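Local structure of beta-glucosidase (Saccharopolyspora erythraea D, 5M6G) at residues S59-D62 and K63-Q66; E254-E257 and I258-P262; L292-D295 and V296-E300; D368-R371 and R372-K376. The protein probably hydrolyses terminal, non-reducing beta-D-glucosyl residues with release of beta-D-glucose, as a member of glycosyl hydrolase family 3. All blocks are in the same frame, centred on the assembly; numbering follows the deposited sequence.

In the fold
All four contacts are local, each within one helix or across the join of two, and all fall in the N-terminal TIM-barrel domain of the enzyme. They follow one another along the chain: interaction 1 on helix 60-66, interaction 2 where helix 252-259 gives way to helix 261-268, interaction 3 on helix 290-300, interaction 4 on helix 363-379. In space they sit in a row, 2 beside 3, 3 beside 4 and 4 beside 1, with centres about 14, 16 and 12 Å apart. Salt bridges join the first two pairs and packing the third, so that helices 252-259, 290-300, 363-379 and 60-66, distant in sequence, are tied together.

Interaction 1. Residues S59-D62 and K63-Q66; sequences SLDD and KLGQ
Four successive i to i+4 bonds run from the carbonyls of residues 59-62 to the amides of 63-66, the shortest being Leu64 N to Leu60 O at 2.8 Å. A capping box starts this helix, residues 60-66. Ser59 sits at the N-cap and accepts the amide of Asp62 through OG; in return Asp62 OD2 takes Ser59 N at 2.9 Å. That carboxylate oxygen is met on its anti side, 27° out of plane, and the serine hydroxyl adds a weak bond to it. Elsewhere the contact is apolar. Leu60 holds CG anti to the backbone N (chi1 175°), a turn that brings CD1 to 3.9 Å from Leu64 CG as the two side chains cross obliquely. Leu64 itself is buried against Ile349 and Leu352 of helix 345-357. An alanine in its place lacks CG and both methyls, and this would probably leave Leu60 CD1 without its apolar mate and open a gap towards Ile349 and Leu352. Charges tie the same turn to two neighbouring helices, Asp61 by a salt bridge to Arg353 and Lys63 by one to Asp367. Gln66 is bent at chi2 and gives OE1 to Lys377. Gln66 NE2 donates to a water at 2.9 Å, and this water in turn donates to Asp62 O at 2.7 Å, the same carbonyl that receives Gln66 N.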
loop_
_atom_site.group_PDB
_atom_site.type_symbol
_atom_site.label_atom_id
_atom_site.label_comp_id
_atom_site.label_asym_id
_atom_site.label_seq_id
_atom_site.Cartn_x
_atom_site.Cartn_y
_atom_site.Cartn_z
ATOM N N SER A 59 -16.371 -29.185 -12.575
ATOM C CA SER A 59 -17.787 -28.978 -12.339
ATOM C C SER A 59 -18.058 -27.498 -12.101
ATOM O O SER A 59 -17.154 -26.713 -11.808
ATOM C CB SER A 59 -18.260 -29.761 -11.123
ATOM O OG SER A 59 -17.616 -29.278 -9.954
ATOM N N LEU A 60 -19.331 -27.121 -12.227
ATOM C CA LEU A 60 -19.712 -25.760 -11.872
ATOM C C LEU A 60 -19.268 -25.428 -10.451
ATOM O O LEU A 60 -18.736 -24.341 -10.195
ATOM C CB LEU A 60 -21.223 -25.573 -12.028
ATOM C CG LEU A 60 -21.726 -24.198 -11.565
ATOM C CD1 LEU A 60 -20.987 -23.080 -12.274
ATOM C CD2 LEU A 60 -23.228 -24.084 -11.795
ATOM N N ASP A 61 -19.441 -26.369 -9.517
ATOM C CA ASP A 61 -19.034 -26.116 -8.138
ATOM C C ASP A 61 -17.533 -25.866 -8.035
ATOM O O ASP A 61 -17.098 -25.028 -7.236
ATOM C CB ASP A 61 -19.447 -27.278 -7.231
ATOM C CG ASP A 61 -20.926 -27.242 -6.888
ATOM O OD1 ASP A 61 -21.649 -26.414 -7.473
ATOM O OD2 ASP A 61 -21.371 -28.044 -6.047
ATOM N N ASP A 62 -16.721 -26.573 -8.835
ATOM C CA ASP A 62 -15.287 -26.273 -8.848
ATOM C C ASP A 62 -15.048 -24.836 -9.294
ATOM O O ASP A 62 -14.212 -24.123 -8.719
ATOM C CB ASP A 62 -14.529 -27.229 -9.777
ATOM C CG ASP A 62 -14.591 -28.695 -9.321
ATOM O OD1 ASP A 62 -14.452 -28.952 -8.106
ATOM O OD2 ASP A 62 -14.759 -29.584 -10.191
ATOM N N LYS A 63 -15.777 -24.400 -10.325
ATOM C CA LYS A 63 -15.590 -23.059 -10.869
ATOM C C LYS A 63 -16.052 -21.989 -9.888
ATOM O O LYS A 63 -15.429 -20.925 -9.782
ATOM C CB LYS A 63 -16.346 -22.932 -12.201
ATOM C CG LYS A 63 -15.768 -23.769 -13.335
ATOM C CD LYS A 63 -16.626 -23.656 -14.600
ATOM C CE LYS A 63 -16.200 -24.680 -15.651
ATOM N NZ LYS A 63 -17.175 -24.652 -16.799
ATOM N N LEU A 64 -17.147 -22.239 -9.171
ATOM C CA LEU A 64 -17.597 -21.273 -8.177
ATOM C C LEU A 64 -16.568 -21.131 -7.068
ATOM O O LEU A 64 -16.243 -20.013 -6.644
ATOM C CB LEU A 64 -18.946 -21.691 -7.601
ATOM C CG LEU A 64 -20.051 -21.834 -8.657
ATOM C CD1 LEU A 64 -21.313 -22.374 -8.015
ATOM C CD2 LEU A 64 -20.325 -20.490 -9.369
ATOM N N GLY A 65 -16.021 -22.259 -6.610
ATOM C CA GLY A 65 -14.993 -22.215 -5.583
ATOM C C GLY A 65 -13.809 -21.355 -5.968
ATOM O O GLY A 65 -13.294 -20.597 -5.143
ATOM N N GLN A 66 -13.359 -21.454 -7.225
ATOM C CA GLN A 66 -12.190 -20.684 -7.641
ATOM C C GLN A 66 -12.416 -19.186 -7.520
ATOM O O GLN A 66 -11.444 -18.440 -7.403
ATOM C CB GLN A 66 -11.785 -21.002 -9.083
ATOM C CG GLN A 66 -11.106 -22.341 -9.278
ATOM C CD GLN A 66 -9.820 -22.447 -8.497
ATOM O OE1 GLN A 66 -8.874 -21.689 -8.724
ATOM N NE2 GLN A 66 -9.777 -23.389 -7.562
HETATM O O HOH W 1 -12.106 -25.095 -7.290
#

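Interaction 2. Residues E254-E257 and I258-P262; sequences ELRE and IHLPP
Leu255 and His259 meet one turn apart, their side chains crossing at about a right angle with Leu255 CD1 4.1 Å from His259 CB. The leucine reaches forward because its CG stands anti to the backbone N (chi1 -175°). The imidazole has Leu255 CA at its edge, near the ring plane, while Ile258 CG2 lies over the centre of one face, 3.8 Å above it. Arg256 and Leu260 instead run side by side and point the same way. Leu260 CD2 lies 4.1 Å from both CG and NH1 of the extended Arg256. Arg256 NH2 also forms a salt bridge with Glu300, and its NE another with Glu252. These conformations surround a pi-type turn near the end of helix 252-259, where Leu255 O accepts both His259 N and Leu260 N, each at 3.0 Å. Within the TIM-barrel domain, Leu255 and Arg256 turn to Leu292 and Val296 of helix 290-300, while Pro261 touches Ser205 of helix 201-206. Pro261, with no amide hydrogen to give, follows at the join with helix 261-268. Pro261 CD is 3.1 Å from Arg256 O, and its CG is 3.4 Å from Glu257 O. A glycine here lacks the ring, so the contacts of CD and CG with the two carbonyls would probably be lost and the join left freer to turn. On the outer side Glu257 extends its carboxylate back to Gln253.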
loop_
_atom_site.group_PDB
_atom_site.type_symbol
_atom_site.label_atom_id
_atom_site.label_comp_id
_atom_site.label_asym_id
_atom_site.label_seq_id
_atom_site.Cartn_x
_atom_site.Cartn_y
_atom_site.Cartn_z
ATOM N N GLU A 254 -12.967 13.836 -16.585
ATOM C CA GLU A 254 -12.067 14.019 -15.444
ATOM C C GLU A 254 -11.615 12.675 -14.888
ATOM O O GLU A 254 -10.448 12.511 -14.501
ATOM C CB GLU A 254 -12.747 14.846 -14.345
ATOM C CG GLU A 254 -13.015 16.300 -14.728
ATOM C CD GLU A 254 -13.892 17.044 -13.717
ATOM O OE1 GLU A 254 -15.127 16.793 -13.644
ATOM O OE2 GLU A 254 -13.337 17.895 -12.996
ATOM N N LEU A 255 -12.529 11.708 -14.827
ATOM C CA LEU A 255 -12.158 10.375 -14.362
ATOM C C LEU A 255 -11.104 9.768 -15.274
ATOM O O LEU A 255 -10.108 9.212 -14.802
ATOM C CB LEU A 255 -13.399 9.482 -14.288
ATOM C CG LEU A 255 -13.224 8.073 -13.701
ATOM C CD1 LEU A 255 -13.027 8.163 -12.198
ATOM C CD2 LEU A 255 -14.420 7.165 -14.040
ATOM N N ARG A 256 -11.289 9.905 -16.588
ATOM C CA ARG A 256 -10.356 9.334 -17.551
ATOM C C ARG A 256 -9.033 10.082 -17.587
ATOM O O ARG A 256 -7.987 9.468 -17.829
ATOM C CB ARG A 256 -10.980 9.321 -18.947
ATOM C CG ARG A 256 -12.125 8.346 -19.091
ATOM C CD ARG A 256 -12.783 8.476 -20.441
ATOM N NE ARG A 256 -13.605 7.310 -20.754
ATOM C CZ ARG A 256 -13.150 6.210 -21.345
ATOM N NH1 ARG A 256 -11.869 6.113 -21.682
ATOM N NH2 ARG A 256 -13.974 5.194 -21.589
ATOM N N GLU A 257 -9.049 11.401 -17.366
ATOM C CA GLU A 257 -7.813 12.168 -17.477
ATOM C C GLU A 257 -6.975 12.129 -16.204
ATOM O O GLU A 257 -5.741 12.166 -16.287
ATOM C CB GLU A 257 -8.122 13.619 -17.856
ATOM C CG GLU A 257 -8.706 13.756 -19.252
ATOM C CD GLU A 257 -8.915 15.201 -19.651
ATOM O OE1 GLU A 257 -8.853 16.064 -18.751
ATOM O OE2 GLU A 257 -9.152 15.465 -20.852
ATOM N N ILE A 258 -7.600 12.044 -15.036
ATOM C CA ILE A 258 -6.877 12.083 -13.763
ATOM C C ILE A 258 -6.652 10.684 -13.183
ATOM O O ILE A 258 -5.527 10.325 -12.835
ATOM C CB ILE A 258 -7.612 12.987 -12.753
ATOM C CG1 ILE A 258 -7.745 14.408 -13.304
ATOM C CG2 ILE A 258 -6.877 12.975 -11.401
ATOM C CD1 ILE A 258 -8.393 15.392 -12.328
ATOM N N HIS A 259 -7.708 9.874 -13.071
ATOM C CA HIS A 259 -7.650 8.664 -12.255
ATOM C C HIS A 259 -7.373 7.398 -13.048
ATOM O O HIS A 259 -6.757 6.467 -12.516
ATOM C CB HIS A 259 -8.959 8.504 -11.474
ATOM C CG HIS A 259 -9.257 9.668 -10.580
ATOM N ND1 HIS A 259 -8.720 9.786 -9.315
ATOM C CD2 HIS A 259 -10.006 10.781 -10.778
ATOM C CE1 HIS A 259 -9.137 10.916 -8.767
ATOM N NE2 HIS A 259 -9.917 11.538 -9.634
ATOM N N LEU A 260 -7.809 7.343 -14.300
ATOM C CA LEU A 260 -7.621 6.181 -15.155
ATOM C C LEU A 260 -6.184 5.943 -15.635
ATOM O O LEU A 260 -5.786 4.778 -15.748
ATOM C CB LEU A 260 -8.547 6.292 -16.367
ATOM C CG LEU A 260 -8.669 4.996 -17.169
ATOM C CD1 LEU A 260 -9.283 3.880 -16.313
ATOM C CD2 LEU A 260 -9.484 5.246 -18.425
ATOM N N PRO A 261 -5.390 6.972 -15.956
ATOM C CA PRO A 261 -4.101 6.727 -16.642
ATOM C C PRO A 261 -3.172 5.797 -15.876
ATOM O O PRO A 261 -2.491 4.974 -16.509
ATOM C CB PRO A 261 -3.502 8.136 -16.779
ATOM C CG PRO A 261 -4.716 8.994 -16.947
ATOM C CD PRO A 261 -5.704 8.416 -15.964
ATOM N N PRO A 262 -3.073 5.889 -14.540
ATOM C CA PRO A 262 -2.192 4.932 -13.843
ATOM C C PRO A 262 -2.615 3.483 -14.026
ATOM O O PRO A 262 -1.754 2.596 -14.038
ATOM C CB PRO A 262 -2.287 5.366 -12.377
ATOM C CG PRO A 262 -2.570 6.833 -12.460
ATOM C CD PRO A 262 -3.558 6.921 -13.600
#

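Interaction 3. Residues L292-D295 and V296-E300; sequences LVND and VLKGE
Leu292 and Val296 touch on the flank of helix 290-300 turned to helix 252-259, CD2 of the leucine lying 4.2 Å from CG2 of the valine. Around them the helix is wound as a pi-helix: amides reach back five residues, as in Lys298 N to Val293 O at 3.1 Å. The closely packed side faces the barrel. There Leu297 sets CB 3.3 Å from Val293 O, and its side chain continues onto Tyr233 of strand 229-233 and Val307 of strand 306-308, with Val293 also on Val307. The hydroxyl of Tyr233 bonds to Leu292 O, which already receives Leu297 N. The solvent side, with Asp295, Gly299 and Glu300, is held differently. Its Gly299 N to Asn294 O bond is weak, and Glu300 N bonds to Asp295 O at 2.8 Å. Here the side chains meet through polar ends: Asn294 ND2 donates to Asp295 OD1 at 3.0 Å, nearly in line with the carboxylate C-O bond. Asn294 OD1 takes a water at 2.7 Å, and the same water accepts from Lys298 NZ at 3.2 Å. The path thus leads back from exposed residues to the buried Lys298, which, extended beyond CG, brings its ammonium to salt bridges with Asp368 and Asp337 and to Gly335 O. Two carboxylates, a carbonyl and a water together are likely to keep this lysine charged, despite the arginines close by.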
loop_
_atom_site.group_PDB
_atom_site.type_symbol
_atom_site.label_atom_id
_atom_site.label_comp_id
_atom_site.label_asym_id
_atom_site.label_seq_id
_atom_site.Cartn_x
_atom_site.Cartn_y
_atom_site.Cartn_z
ATOM N N LEU A 292 -17.699 0.492 -16.006
ATOM C CA LEU A 292 -16.294 0.753 -15.709
ATOM C C LEU A 292 -15.487 -0.537 -15.634
ATOM O O LEU A 292 -14.348 -0.582 -16.111
ATOM C CB LEU A 292 -16.158 1.564 -14.414
ATOM C CG LEU A 292 -16.629 3.018 -14.516
ATOM C CD1 LEU A 292 -16.377 3.764 -13.217
ATOM C CD2 LEU A 292 -15.932 3.727 -15.672
ATOM N N VAL A 293 -16.058 -1.601 -15.064
ATOM C CA VAL A 293 -15.283 -2.827 -14.848
ATOM C C VAL A 293 -15.266 -3.689 -16.105
ATOM O O VAL A 293 -14.205 -4.120 -16.569
ATOM C CB VAL A 293 -15.833 -3.614 -13.641
ATOM C CG1 VAL A 293 -15.062 -4.915 -13.467
ATOM C CG2 VAL A 293 -15.735 -2.792 -12.380
ATOM N N ASN A 294 -16.436 -3.970 -16.679
ATOM C CA ASN A 294 -16.422 -4.818 -17.865
ATOM C C ASN A 294 -16.128 -4.017 -19.124
ATOM O O ASN A 294 -15.229 -4.373 -19.897
ATOM C CB ASN A 294 -17.738 -5.572 -18.017
ATOM C CG ASN A 294 -17.713 -6.514 -19.206
ATOM O OD1 ASN A 294 -17.194 -7.626 -19.118
ATOM N ND2 ASN A 294 -18.244 -6.054 -20.339
ATOM N N ASP A 295 -16.866 -2.928 -19.349
ATOM C CA ASP A 295 -16.764 -2.246 -20.636
ATOM C C ASP A 295 -15.442 -1.498 -20.763
ATOM O O ASP A 295 -14.757 -1.600 -21.788
ATOM C CB ASP A 295 -17.950 -1.301 -20.829
ATOM C CG ASP A 295 -19.268 -2.048 -20.993
ATOM O OD1 ASP A 295 -19.247 -3.295 -21.081
ATOM O OD2 ASP A 295 -20.324 -1.389 -21.039
ATOM N N VAL A 296 -15.051 -0.759 -19.732
ATOM C CA VAL A 296 -13.845 0.058 -19.840
ATOM C C VAL A 296 -12.593 -0.736 -19.482
ATOM O O VAL A 296 -11.644 -0.797 -20.269
ATOM C CB VAL A 296 -13.993 1.338 -18.992
ATOM C CG1 VAL A 296 -12.704 2.161 -19.013
ATOM C CG2 VAL A 296 -15.169 2.168 -19.524
ATOM N N LEU A 297 -12.569 -1.397 -18.320
ATOM C CA LEU A 297 -11.334 -2.046 -17.884
ATOM C C LEU A 297 -11.021 -3.280 -18.724
ATOM O O LEU A 297 -9.947 -3.381 -19.325
ATOM C CB LEU A 297 -11.422 -2.411 -16.405
ATOM C CG LEU A 297 -10.259 -3.258 -15.869
ATOM C CD1 LEU A 297 -8.935 -2.507 -15.967
ATOM C CD2 LEU A 297 -10.558 -3.619 -14.443
ATOM N N LYS A 298 -11.940 -4.246 -18.754
ATOM C CA LYS A 298 -11.699 -5.459 -19.528
ATOM C C LYS A 298 -11.786 -5.186 -21.024
ATOM O O LYS A 298 -10.997 -5.731 -21.806
ATOM C CB LYS A 298 -12.693 -6.547 -19.124
ATOM C CG LYS A 298 -12.377 -7.197 -17.785
ATOM C CD LYS A 298 -13.312 -8.362 -17.504
ATOM C CE LYS A 298 -12.913 -9.096 -16.230
ATOM N NZ LYS A 298 -13.803 -10.281 -15.996
ATOM N N GLY A 299 -12.719 -4.337 -21.440
ATOM C CA GLY A 299 -12.958 -4.146 -22.858
ATOM C C GLY A 299 -12.028 -3.123 -23.465
ATOM O O GLY A 299 -11.074 -3.471 -24.168
ATOM N N GLU A 300 -12.283 -1.849 -23.164
ATOM C CA GLU A 300 -11.546 -0.768 -23.809
ATOM C C GLU A 300 -10.059 -0.825 -23.479
ATOM O O GLU A 300 -9.216 -0.672 -24.370
ATOM C CB GLU A 300 -12.140 0.577 -23.406
ATOM C CG GLU A 300 -11.413 1.736 -24.042
ATOM C CD GLU A 300 -11.858 3.079 -23.511
ATOM O OE1 GLU A 300 -13.043 3.215 -23.136
ATOM O OE2 GLU A 300 -11.004 3.989 -23.463
HETATM O O HOH W 2 -16.636 -9.640 -17.360
#

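Interaction 4. Residues D368-R371 and R372-K376; sequences DANR and RILTK
Asp368 and Arg372, one turn apart on helix 363-379, are joined by a salt bridge in which Arg372 NE donates to Asp368 OD1 at 2.9 Å along a nearly straight path (165° at the hydrogen). The carboxylate oxygen lies at the guanidinium edge, in its plane, and is itself met on the syn side, somewhat out of the carboxylate plane; the two flat groups are turned 71° against each other. A water in the same guanidinium plane completes a ring: it donates to Asp368 OD1 at 2.9 Å and accepts from Arg372 NH2 at 2.8 Å. Arg372 is extended from CG to NE, while Asp368 holds CG anti to the backbone N (chi1 169°), and together these torsions bring the charged ends to the same place. Further along, Thr375 doubles a helical bond. Its N and its OG1 reach Arg371 O from opposite faces of the carbonyl plane, the hydroxyl donating at 2.7 Å. On the buried side Ile373 CD1 lies 3.3 Å from Ala369 O. This helix of the TIM-barrel domain packs on helix 47-57, Leu374 against Leu54 and Met55, and on helix 60-66, where Asn370 ND2 holds Lys63 O as well as Ile366 O in its own helix. Arg372 NH1 donates to the carbonyls of Phe303 and Gly305, and Asp368 OD2 pairs with Arg365 and Lys298. With positive groups at both oxygens, the Asp368 carboxylate is likely to remain ionised, and the carbonyls at NH1 would help to fix the rotation of the guanidinium.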
loop_
_atom_site.group_PDB
_atom_site.type_symbol
_atom_site.label_atom_id
_atom_site.label_comp_id
_atom_site.label_asym_id
_atom_site.label_seq_id
_atom_site.Cartn_x
_atom_site.Cartn_y
_atom_site.Cartn_z
ATOM N N ASP A 368 -15.421 -16.918 -17.802
ATOM C CA ASP A 368 -14.473 -15.820 -17.948
ATOM C C ASP A 368 -13.688 -15.608 -16.657
ATOM O O ASP A 368 -12.460 -15.464 -16.679
ATOM C CB ASP A 368 -15.212 -14.545 -18.359
ATOM C CG ASP A 368 -14.341 -13.317 -18.278
ATOM O OD1 ASP A 368 -13.381 -13.224 -19.065
ATOM O OD2 ASP A 368 -14.621 -12.440 -17.434
ATOM N N ALA A 369 -14.380 -15.595 -15.512
ATOM C CA ALA A 369 -13.682 -15.397 -14.245
ATOM C C ALA A 369 -12.690 -16.522 -13.996
ATOM O O ALA A 369 -11.557 -16.282 -13.557
ATOM C CB ALA A 369 -14.688 -15.304 -13.096
ATOM N N ASN A 370 -13.086 -17.761 -14.301
ATOM C CA ASN A 370 -12.180 -18.877 -14.052
ATOM C C ASN A 370 -11.000 -18.861 -15.002
ATOM O O ASN A 370 -9.878 -19.160 -14.600
ATOM C CB ASN A 370 -12.922 -20.194 -14.159
ATOM C CG ASN A 370 -13.474 -20.618 -12.846
ATOM O OD1 ASN A 370 -12.941 -21.526 -12.208
ATOM N ND2 ASN A 370 -14.511 -19.920 -12.390
ATOM N N ARG A 371 -11.232 -18.543 -16.273
ATOM C CA ARG A 371 -10.108 -18.456 -17.200
ATOM C C ARG A 371 -9.084 -17.432 -16.719
ATOM O O ARG A 371 -7.869 -17.673 -16.775
ATOM C CB ARG A 371 -10.626 -18.097 -18.586
ATOM C CG ARG A 371 -9.594 -18.139 -19.683
ATOM C CD ARG A 371 -10.312 -18.163 -21.024
ATOM N NE ARG A 371 -11.375 -19.163 -21.023
ATOM C CZ ARG A 371 -12.678 -18.907 -21.156
ATOM N NH1 ARG A 371 -13.128 -17.664 -21.317
ATOM N NH2 ARG A 371 -13.540 -19.914 -21.142
ATOM N N ARG A 372 -9.559 -16.294 -16.214
ATOM C CA ARG A 372 -8.644 -15.263 -15.734
ATOM C C ARG A 372 -7.904 -15.710 -14.471
ATOM O O ARG A 372 -6.686 -15.523 -14.367
ATOM C CB ARG A 372 -9.416 -13.967 -15.516
ATOM C CG ARG A 372 -9.909 -13.361 -16.828
ATOM C CD ARG A 372 -10.896 -12.245 -16.605
ATOM N NE ARG A 372 -11.293 -11.630 -17.868
ATOM C CZ ARG A 372 -10.699 -10.565 -18.396
ATOM N NH1 ARG A 372 -9.682 -9.989 -17.757
ATOM N NH2 ARG A 372 -11.133 -10.073 -19.556
ATOM N N ILE A 373 -8.606 -16.324 -13.516
ATOM C CA ILE A 373 -7.950 -16.772 -12.283
ATOM C C ILE A 373 -6.960 -17.891 -12.581
ATOM O O ILE A 373 -5.797 -17.843 -12.161
ATOM C CB ILE A 373 -8.992 -17.228 -11.243
ATOM C CG1 ILE A 373 -9.872 -16.074 -10.768
ATOM C CG2 ILE A 373 -8.305 -17.922 -10.061
ATOM C CD1 ILE A 373 -11.234 -16.544 -10.245
ATOM N N LEU A 374 -7.407 -18.923 -13.307
ATOM C CA LEU A 374 -6.542 -20.080 -13.529
ATOM C C LEU A 374 -5.327 -19.708 -14.365
ATOM O O LEU A 374 -4.233 -20.234 -14.138
ATOM C CB LEU A 374 -7.325 -21.210 -14.200
ATOM C CG LEU A 374 -8.447 -21.799 -13.353
ATOM C CD1 LEU A 374 -9.287 -22.758 -14.204
ATOM C CD2 LEU A 374 -7.863 -22.495 -12.117
ATOM N N THR A 375 -5.497 -18.806 -15.338
ATOM C CA THR A 375 -4.358 -18.375 -16.142
ATOM C C THR A 375 -3.243 -17.828 -15.259
ATOM O O THR A 375 -2.072 -18.180 -15.432
ATOM C CB THR A 375 -4.806 -17.333 -17.172
ATOM O OG1 THR A 375 -5.621 -17.979 -18.161
ATOM C CG2 THR A 375 -3.611 -16.690 -17.866
ATOM N N LYS A 376 -3.596 -16.995 -14.278
ATOM C CA LYS A 376 -2.585 -16.426 -13.395
ATOM C C LYS A 376 -1.958 -17.494 -12.505
ATOM O O LYS A 376 -0.752 -17.448 -12.228
ATOM C CB LYS A 376 -3.205 -15.305 -12.565
ATOM C CG LYS A 376 -3.537 -14.077 -13.414
ATOM C CD LYS A 376 -2.236 -13.394 -13.858
ATOM C CE LYS A 376 -2.436 -12.424 -15.036
ATOM N NZ LYS A 376 -2.730 -13.120 -16.341
HETATM O O HOH W 3 -13.565 -10.875 -20.806
#